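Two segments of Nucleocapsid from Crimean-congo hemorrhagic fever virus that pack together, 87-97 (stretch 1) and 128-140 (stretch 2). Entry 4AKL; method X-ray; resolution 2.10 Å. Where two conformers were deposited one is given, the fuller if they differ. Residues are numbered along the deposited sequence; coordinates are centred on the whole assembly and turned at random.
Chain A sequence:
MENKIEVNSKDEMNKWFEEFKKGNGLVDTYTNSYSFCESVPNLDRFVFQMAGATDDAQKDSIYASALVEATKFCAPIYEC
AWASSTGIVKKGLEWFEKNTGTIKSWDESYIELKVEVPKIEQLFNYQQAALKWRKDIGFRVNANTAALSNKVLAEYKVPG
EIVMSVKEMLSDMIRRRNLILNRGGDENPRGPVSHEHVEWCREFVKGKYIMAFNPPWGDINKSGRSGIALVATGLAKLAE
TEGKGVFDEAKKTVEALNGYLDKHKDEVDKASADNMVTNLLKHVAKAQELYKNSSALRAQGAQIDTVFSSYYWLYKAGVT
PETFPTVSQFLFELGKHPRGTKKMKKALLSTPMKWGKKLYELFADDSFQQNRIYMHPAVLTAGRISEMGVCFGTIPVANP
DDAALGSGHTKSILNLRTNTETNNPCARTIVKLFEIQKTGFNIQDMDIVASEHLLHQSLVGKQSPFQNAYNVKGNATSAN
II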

ATOM      1  N   GLY A  87      18.611  -9.849 -11.119  1.00 40.60           N
ATOM      2  CA  GLY A  87      18.171 -10.891 -10.152  1.00 41.43           C
ATOM      3  C   GLY A  87      16.765 -10.740  -9.619  1.00 40.01           C
ATOM      4  O   GLY A  87      15.968 -11.710  -9.574  1.00 39.86           O
ATOM      5  N   ILE A  88      16.436  -9.520  -9.216  1.00 39.20           N
ATOM      6  CA  ILE A  88      15.088  -9.224  -8.690  1.00 37.85           C
ATOM      7  C   ILE A  88      14.019  -9.207  -9.829  1.00 36.94           C
ATOM      8  O   ILE A  88      12.923  -9.730  -9.669  1.00 36.74           O
ATOM      9  CB  ILE A  88      15.126  -7.929  -7.870  1.00 37.48           C
ATOM     10  CG1 ILE A  88      15.990  -8.145  -6.622  1.00 38.49           C
ATOM     11  CG2 ILE A  88      13.702  -7.451  -7.554  1.00 34.58           C
ATOM     12  CD1 ILE A  88      15.384  -9.115  -5.605  1.00 40.05           C
ATOM     13  N   VAL A  89      14.348  -8.630 -10.970  1.00 37.16           N
ATOM     14  CA  VAL A  89      13.457  -8.744 -12.160  1.00 36.88           C
ATOM     15  C   VAL A  89      13.071 -10.210 -12.492  1.00 37.76           C
ATOM     16  O   VAL A  89      11.869 -10.507 -12.702  1.00 36.92           O
ATOM     17  CB  VAL A  89      14.040  -7.991 -13.382  1.00 37.31           C
ATOM     18  CG1 VAL A  89      13.319  -8.376 -14.726  1.00 37.12           C
ATOM     19  CG2 VAL A  89      13.924  -6.467 -13.150  1.00 35.52           C
ATOM     20  N   LYS A  90      14.057 -11.118 -12.524  1.00 38.91           N
ATOM     21  CA  LYS A  90      13.768 -12.527 -12.791  1.00 39.88           C
ATOM     22  C   LYS A  90      12.928 -13.167 -11.684  1.00 38.97           C
ATOM     23  O   LYS A  90      11.914 -13.773 -11.935  1.00 37.52           O
ATOM     24  CB  LYS A  90      15.040 -13.360 -12.963  1.00 42.37           C
ATOM     25  CG  LYS A  90      15.582 -13.368 -14.371  1.00 45.16           C
ATOM     26  CD  LYS A  90      16.826 -14.255 -14.507  1.00 49.00           C
ATOM     27  CE  LYS A  90      18.100 -13.534 -14.066  1.00 51.19           C
ATOM     28  NZ  LYS A  90      19.239 -14.534 -13.797  1.00 54.29           N
ATOM     29  N   LYS A  91      13.386 -13.037 -10.459  1.00 39.63           N
ATOM     30  CA  LYS A  91      12.665 -13.644  -9.353  1.00 40.26           C
ATOM     31  C   LYS A  91      11.309 -13.036  -9.188  1.00 38.49           C
ATOM     32  O   LYS A  91      10.338 -13.765  -9.056  1.00 38.43           O
ATOM     33  CB  LYS A  91      13.465 -13.556  -8.075  1.00 41.47           C
ATOM     34  CG  LYS A  91      14.722 -14.492  -8.135  1.00 44.13           C
ATOM     35  CD  LYS A  91      15.330 -14.680  -6.795  1.00 46.23           C
ATOM     36  CE  LYS A  91      15.998 -13.436  -6.269  1.00 46.64           C
ATOM     37  NZ  LYS A  91      16.957 -13.806  -5.113  1.00 51.20           N
ATOM     38  N   GLY A  92      11.246 -11.713  -9.236  1.00 37.45           N
ATOM     39  CA  GLY A  92       9.973 -10.954  -9.091  1.00 36.17           C
ATOM     40  C   GLY A  92       8.883 -11.266 -10.117  1.00 35.70           C
ATOM     41  O   GLY A  92       7.700 -11.276  -9.787  1.00 34.94           O
ATOM     42  N   LEU A  93       9.273 -11.524 -11.359  1.00 37.03           N
ATOM     43  CA  LEU A  93       8.300 -11.945 -12.407  1.00 36.84           C
ATOM     44  C   LEU A  93       7.985 -13.415 -12.271  1.00 38.71           C
ATOM     45  O   LEU A  93       6.781 -13.838 -12.306  1.00 38.64           O
ATOM     46  CB  LEU A  93       8.839 -11.654 -13.798  1.00 36.38           C
ATOM     47  CG  LEU A  93       8.853 -10.190 -14.190  1.00 34.92           C
ATOM     48  CD1 LEU A  93       9.705 -10.041 -15.423  1.00 35.00           C
ATOM     49  CD2 LEU A  93       7.391  -9.590 -14.385  1.00 34.58           C
ATOM     50  N   GLU A  94       9.030 -14.226 -12.098  1.00 40.50           N
ATOM     51  CA  GLU A  94       8.801 -15.693 -11.959  1.00 42.45           C
ATOM     52  C   GLU A  94       7.866 -15.995 -10.784  1.00 42.09           C
ATOM     53  O   GLU A  94       7.039 -16.901 -10.860  1.00 42.02           O
ATOM     54  CB  GLU A  94      10.124 -16.464 -11.857  1.00 44.54           C
ATOM     55  CG  GLU A  94      10.054 -18.052 -11.880  1.00 49.04           C
ATOM     56  CD  GLU A  94       9.359 -18.706 -13.148  1.00 52.01           C
ATOM     57  OE1 GLU A  94       9.004 -18.019 -14.141  1.00 51.52           O
ATOM     58  OE2 GLU A  94       9.166 -19.944 -13.109  1.00 56.85           O
ATOM     59  N   TRP A  95       7.950 -15.206  -9.717  1.00 41.35           N
ATOM     60  CA  TRP A  95       7.109 -15.484  -8.552  1.00 41.15           C
ATOM     61  C   TRP A  95       5.588 -15.617  -8.923  1.00 41.20           C
ATOM     62  O   TRP A  95       4.915 -16.519  -8.436  1.00 42.26           O
ATOM     63  CB  TRP A  95       7.332 -14.446  -7.482  1.00 40.08           C
ATOM     64  CG  TRP A  95       6.630 -14.756  -6.173  1.00 39.55           C
ATOM     65  CD1 TRP A  95       7.173 -15.372  -5.092  1.00 40.19           C
ATOM     66  CD2 TRP A  95       5.269 -14.452  -5.823  1.00 37.68           C
ATOM     67  NE1 TRP A  95       6.227 -15.485  -4.077  1.00 40.72           N
ATOM     68  CE2 TRP A  95       5.055 -14.919  -4.498  1.00 38.64           C
ATOM     69  CE3 TRP A  95       4.203 -13.832  -6.495  1.00 36.15           C
ATOM     70  CZ2 TRP A  95       3.815 -14.791  -3.837  1.00 37.96           C
ATOM     71  CZ3 TRP A  95       2.951 -13.711  -5.825  1.00 35.14           C
ATOM     72  CH2 TRP A  95       2.783 -14.175  -4.522  1.00 36.09           C
ATOM     73  N   PHE A  96       5.076 -14.730  -9.779  1.00 40.22           N
ATOM     74  CA  PHE A  96       3.662 -14.785 -10.219  1.00 40.33           C
ATOM     75  C   PHE A  96       3.321 -16.078 -10.954  1.00 42.19           C
ATOM     76  O   PHE A  96       2.248 -16.629 -10.775  1.00 42.36           O
ATOM     77  CB  PHE A  96       3.307 -13.505 -11.034  1.00 38.82           C
ATOM     78  CG  PHE A  96       3.304 -12.304 -10.174  1.00 37.33           C
ATOM     79  CD1 PHE A  96       2.197 -12.012  -9.399  1.00 35.54           C
ATOM     80  CD2 PHE A  96       4.444 -11.493 -10.072  1.00 35.85           C
ATOM     81  CE1 PHE A  96       2.189 -10.902  -8.547  1.00 34.82           C
ATOM     82  CE2 PHE A  96       4.447 -10.393  -9.223  1.00 35.27           C
ATOM     83  CZ  PHE A  96       3.326 -10.095  -8.467  1.00 35.28           C
ATOM     84  N   GLU A  97       4.267 -16.562 -11.742  1.00 44.44           N
ATOM     85  CA  GLU A  97       4.137 -17.832 -12.446  1.00 47.13           C
ATOM     86  C   GLU A  97       4.058 -19.025 -11.481  1.00 48.69           C
ATOM     87  O   GLU A  97       3.286 -19.957 -11.703  1.00 49.68           O
ATOM     88  CB  GLU A  97       5.333 -18.017 -13.387  1.00 48.49           C
ATOM     89  CG  GLU A  97       4.951 -18.590 -14.738  1.00 52.29           C
ATOM     90  CD  GLU A  97       4.229 -17.574 -15.568  1.00 53.95           C
ATOM     91  OE1 GLU A  97       4.894 -16.586 -16.003  1.00 55.45           O
ATOM     92  OE2 GLU A  97       2.996 -17.758 -15.788  1.00 56.93           O
ATOM     93  N   GLN A 128      -1.274 -10.113   2.028  1.00 37.36           N
ATOM     94  CA  GLN A 128      -0.497 -11.305   2.420  1.00 39.22           C
ATOM     95  C   GLN A 128       0.383 -11.751   1.276  1.00 38.44           C
ATOM     96  O   GLN A 128       1.543 -12.188   1.501  1.00 39.37           O
ATOM     97  CB  GLN A 128      -1.435 -12.459   2.884  1.00 41.11           C
ATOM     98  CG  GLN A 128      -2.282 -12.107   4.122  1.00 44.91           C
ATOM     99  CD  GLN A 128      -1.456 -11.362   5.267  1.00 49.91           C
ATOM    100  OE1 GLN A 128      -1.742 -10.187   5.640  1.00 52.21           O
ATOM    101  NE2 GLN A 128      -0.436 -12.037   5.770  1.00 51.72           N
ATOM    102  N   ALA A 129      -0.153 -11.656   0.048  1.00 36.72           N
ATOM    103  CA  ALA A 129       0.622 -12.007  -1.123  1.00 36.05           C
ATOM    104  C   ALA A 129       1.880 -11.118  -1.288  1.00 34.44           C
ATOM    105  O   ALA A 129       2.922 -11.600  -1.680  1.00 34.71           O
ATOM    106  CB  ALA A 129      -0.235 -11.993  -2.383  1.00 34.56           C
ATOM    107  N   ALA A 130       1.746  -9.846  -0.979  1.00 33.75           N
ATOM    108  CA  ALA A 130       2.847  -8.884  -1.082  1.00 32.85           C
ATOM    109  C   ALA A 130       3.960  -9.198  -0.093  1.00 33.85           C
ATOM    110  O   ALA A 130       5.122  -9.103  -0.416  1.00 32.95           O
ATOM    111  CB  ALA A 130       2.345  -7.459  -0.875  1.00 31.23           C
ATOM    112  N   LEU A 131       3.593  -9.558   1.104  1.00 35.62           N
ATOM    113  CA  LEU A 131       4.594  -9.942   2.086  1.00 37.96           C
ATOM    114  C   LEU A 131       5.274 -11.271   1.672  1.00 39.49           C
ATOM    115  O   LEU A 131       6.500 -11.396   1.751  1.00 40.51           O
ATOM    116  CB  LEU A 131       3.992 -10.021   3.460  1.00 39.10           C
ATOM    117  CG  LEU A 131       3.489  -8.695   4.044  1.00 38.95           C
ATOM    118  CD1 LEU A 131       2.517  -8.970   5.304  1.00 39.55           C
ATOM    119  CD2 LEU A 131       4.634  -7.689   4.426  1.00 36.72           C
ATOM    120  N   LYS A 132       4.486 -12.229   1.205  1.00 39.84           N
ATOM    121  CA  LYS A 132       5.041 -13.483   0.714  1.00 41.34           C
ATOM    122  C   LYS A 132       6.045 -13.288  -0.436  1.00 40.22           C
ATOM    123  O   LYS A 132       7.140 -13.865  -0.405  1.00 41.47           O
ATOM    124  CB  LYS A 132       3.930 -14.430   0.273  1.00 42.00           C
ATOM    125  CG  LYS A 132       4.428 -15.867  -0.126  1.00 45.12           C
ATOM    126  CD  LYS A 132       3.255 -16.861  -0.220  1.00 47.79           C
ATOM    127  CE  LYS A 132       3.639 -18.155  -1.012  1.00 49.33           C
ATOM    128  NZ  LYS A 132       4.909 -18.693  -0.543  1.00 50.21           N
ATOM    129  N   TRP A 133       5.659 -12.482  -1.433  1.00 37.84           N
ATOM    130  CA  TRP A 133       6.493 -12.173  -2.547  1.00 36.64           C
ATOM    131  C   TRP A 133       7.818 -11.624  -2.045  1.00 37.23           C
ATOM    132  O   TRP A 133       8.866 -12.107  -2.475  1.00 37.30           O
ATOM    133  CB  TRP A 133       5.783 -11.163  -3.433  1.00 34.99           C
ATOM    134  CG  TRP A 133       6.491 -10.672  -4.627  1.00 34.17           C
ATOM    135  CD1 TRP A 133       6.428 -11.176  -5.906  1.00 33.68           C
ATOM    136  CD2 TRP A 133       7.345  -9.551  -4.684  1.00 33.61           C
ATOM    137  NE1 TRP A 133       7.207 -10.432  -6.763  1.00 33.10           N
ATOM    138  CE2 TRP A 133       7.787  -9.419  -6.041  1.00 33.98           C
ATOM    139  CE3 TRP A 133       7.789  -8.633  -3.739  1.00 34.23           C
ATOM    140  CZ2 TRP A 133       8.653  -8.382  -6.459  1.00 32.04           C
ATOM    141  CZ3 TRP A 133       8.665  -7.592  -4.157  1.00 33.24           C
ATOM    142  CH2 TRP A 133       9.076  -7.496  -5.514  1.00 33.45           C
ATOM    143  N   ARG A 134       7.770 -10.628  -1.146  1.00 36.40           N
ATOM    144  CA  ARG A 134       8.971 -10.042  -0.577  1.00 37.54           C
ATOM    145  C   ARG A 134       9.884 -11.096   0.126  1.00 40.55           C
ATOM    146  O   ARG A 134      11.071 -11.142  -0.126  1.00 40.83           O
ATOM    147  CB  ARG A 134       8.622  -8.935   0.406  1.00 37.55           C
ATOM    148  CG  ARG A 134       8.087  -7.715  -0.254  1.00 33.73           C
ATOM    149  CD  ARG A 134       7.471  -6.780   0.690  1.00 34.40           C
ATOM    150  NE  ARG A 134       7.207  -5.461   0.016  1.00 32.73           N
ATOM    151  CZ  ARG A 134       7.935  -4.349   0.135  1.00 32.71           C
ATOM    152  NH1 ARG A 134       9.022  -4.292   0.913  1.00 34.49           N
ATOM    153  NH2 ARG A 134       7.552  -3.247  -0.509  1.00 31.62           N
ATOM    154  N   LYS A 135       9.292 -11.926   0.985  1.00 42.56           N
ATOM    155  CA  LYS A 135      10.000 -13.009   1.640  1.00 45.82           C
ATOM    156  C   LYS A 135      10.603 -14.033   0.641  1.00 46.35           C
ATOM    157  O   LYS A 135      11.787 -14.349   0.712  1.00 48.12           O
ATOM    158  CB  LYS A 135       9.073 -13.760   2.619  1.00 47.54           C
ATOM    159  CG  LYS A 135       8.810 -13.045   3.993  1.00 49.96           C
ATOM    160  CD  LYS A 135       8.658 -14.071   5.177  1.00 54.81           C
ATOM    161  CE  LYS A 135      10.007 -14.773   5.548  1.00 58.51           C
ATOM    162  NZ  LYS A 135      10.006 -15.595   6.850  1.00 62.14           N
ATOM    163  N   ASP A 136       9.775 -14.543  -0.266  1.00 45.32           N
ATOM    164  CA  ASP A 136      10.203 -15.573  -1.220  1.00 45.72           C
ATOM    165  C   ASP A 136      11.359 -15.128  -2.114  1.00 45.10           C
ATOM    166  O   ASP A 136      12.275 -15.910  -2.327  1.00 46.29           O
ATOM    167  CB  ASP A 136       9.023 -16.051  -2.096  1.00 44.71           C
ATOM    168  CG  ASP A 136       7.970 -16.861  -1.290  1.00 46.49           C
ATOM    169  OD1 ASP A 136       8.180 -17.158  -0.078  1.00 46.53           O
ATOM    170  OD2 ASP A 136       6.925 -17.189  -1.877  1.00 47.37           O
ATOM    171  N   ILE A 137      11.341 -13.890  -2.614  1.00 42.54           N
ATOM    172  CA  ILE A 137      12.427 -13.460  -3.529  1.00 42.13           C
ATOM    173  C   ILE A 137      13.672 -12.830  -2.820  1.00 43.01           C
ATOM    174  O   ILE A 137      14.627 -12.379  -3.499  1.00 42.66           O
ATOM    175  CB  ILE A 137      11.882 -12.521  -4.690  1.00 39.75           C
ATOM    176  CG1 ILE A 137      11.597 -11.060  -4.203  1.00 38.88           C
ATOM    177  CG2 ILE A 137      10.662 -13.159  -5.341  1.00 37.85           C
ATOM    178  CD1 ILE A 137      11.282 -10.060  -5.363  1.00 33.55           C
ATOM    179  N   GLY A 138      13.662 -12.809  -1.483  1.00 43.82           N
ATOM    180  CA  GLY A 138      14.659 -12.060  -0.718  1.00 44.63           C
ATOM    181  C   GLY A 138      14.698 -10.582  -1.051  1.00 42.81           C
ATOM    182  O   GLY A 138      15.761 -10.027  -1.275  1.00 43.32           O
ATOM    183  N   PHE A 139      13.550  -9.923  -1.111  1.00 41.25           N
ATOM    184  CA  PHE A 139      13.545  -8.477  -1.468  1.00 39.90           C
ATOM    185  C   PHE A 139      14.284  -7.619  -0.429  1.00 41.18           C
ATOM    186  O   PHE A 139      15.058  -6.722  -0.796  1.00 40.44           O
ATOM    187  CB  PHE A 139      12.121  -7.901  -1.675  1.00 38.22           C
ATOM    188  CG  PHE A 139      12.127  -6.457  -2.207  1.00 36.30           C
ATOM    189  CD1 PHE A 139      12.586  -6.177  -3.488  1.00 35.23           C
ATOM    190  CD2 PHE A 139      11.709  -5.402  -1.420  1.00 34.75           C
ATOM    191  CE1 PHE A 139      12.625  -4.899  -3.957  1.00 33.07           C
ATOM    192  CE2 PHE A 139      11.726  -4.087  -1.883  1.00 32.19           C
ATOM    193  CZ  PHE A 139      12.194  -3.825  -3.135  1.00 32.54           C
ATOM    194  N   ARG A 140      14.057  -7.911   0.859  1.00 42.34           N
ATOM    195  CA  ARG A 140      14.671  -7.159   1.946  0.50 43.69           C
ATOM    196  C   ARG A 140      16.192  -7.285   1.934  1.00 45.30           C
ATOM    197  O   ARG A 140      16.685  -8.352   2.126  1.00 46.77           O
ATOM    198  CB  ARG A 140      14.141  -7.646   3.321  0.50 44.69           C
ATOM    199  CG  ARG A 140      14.525  -6.727   4.488  0.50 46.38           C
ATOM    200  CD  ARG A 140      14.524  -7.425   5.826  0.50 48.92           C
ATOM    201  NE  ARG A 140      15.149  -6.586   6.839  0.50 51.65           N
ATOM    202  CZ  ARG A 140      14.544  -6.062   7.903  0.50 52.44           C
ATOM    203  NH1 ARG A 140      13.260  -6.282   8.150  0.50 51.76           N
ATOM    204  NH2 ARG A 140      15.246  -5.310   8.729  0.50 53.85           N
TER

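Two helical segments of the nucleocapsid cross with their N-to-C directions 134° apart and their axes 10.2 Å apart at closest approach, burying 528 Å² between them. The backbones come nearest at Lys 91 and Ile 137, whose CA atoms lie 5.8 Å apart.

Aromatic contacts form the centre. Trp 95 gives up more surface than any other residue here: its CA-to-CB bond points toward the second stretch, and with chi1 at t its indole enters a hole framed by Ala 129, Lys 132, Trp 133 and Asp 136. One face of this indole receives Trp 133, whose CA stands 3.9 Å from the centroid of the Trp 95 five-membered ring, a CH-pi contact. The Trp 133 indole turns its edge to the Trp 95 face, planes at 77°, with Trp 133 CD1 3.5 Å from Trp 95 CD2. The small side chain of Ala 129 leaves room for the far end of the ring, its CB 4.3 Å from Trp 95 CH2. Phe 96, buried, meets Trp 133 obliquely, its CE2 3.9 Å from Trp 133 CD1.

Hydrogen bonds satisfy both indole nitrogens, so each tryptophan can be buried without leaving its polar atom unpaired. Trp 133 NE1 donates to Gly 92 O at 3.2 Å, nearly straight at 171°; Trp 95 NE1 donates to Asp 136 OD2 at 2.9 Å. The two bonds run in opposite directions between the stretches. Asp 136 OD2 also accepts from Lys 132 NZ at 2.8 Å in a salt bridge one helical turn long, which offsets the carboxylate charge and ties the rim of the tryptophan pocket together. The aliphatic part of Lys 132 contributes too, its CG 3.9 Å from Trp 95 CZ2 at the ring edge. A weak bond from Lys 91 NZ to Ile 137 O, 3.2 Å, takes up a backbone carbonyl beside the Schellman turn.

Apolar packing extends the contact past the tryptophans. Ile 137 points toward the first helix, its CG2 4.1 Å from Trp 95 CD1 and its CD1 4.2 Å from Ile 88 CG2. Ile 88 CG2 also lies 4.4 Å from Phe 139 CD1, at that ring's edge.

Glycine suits two places for different reasons. At Gly 92 an ideal CB would lie only 3.3 Å from Trp 133 CZ2 and would clash with Ile 88 O at 2.7 Å. Gly 138 takes positive phi in a Schellman motif that ends the second helix, a conformation that favours glycine.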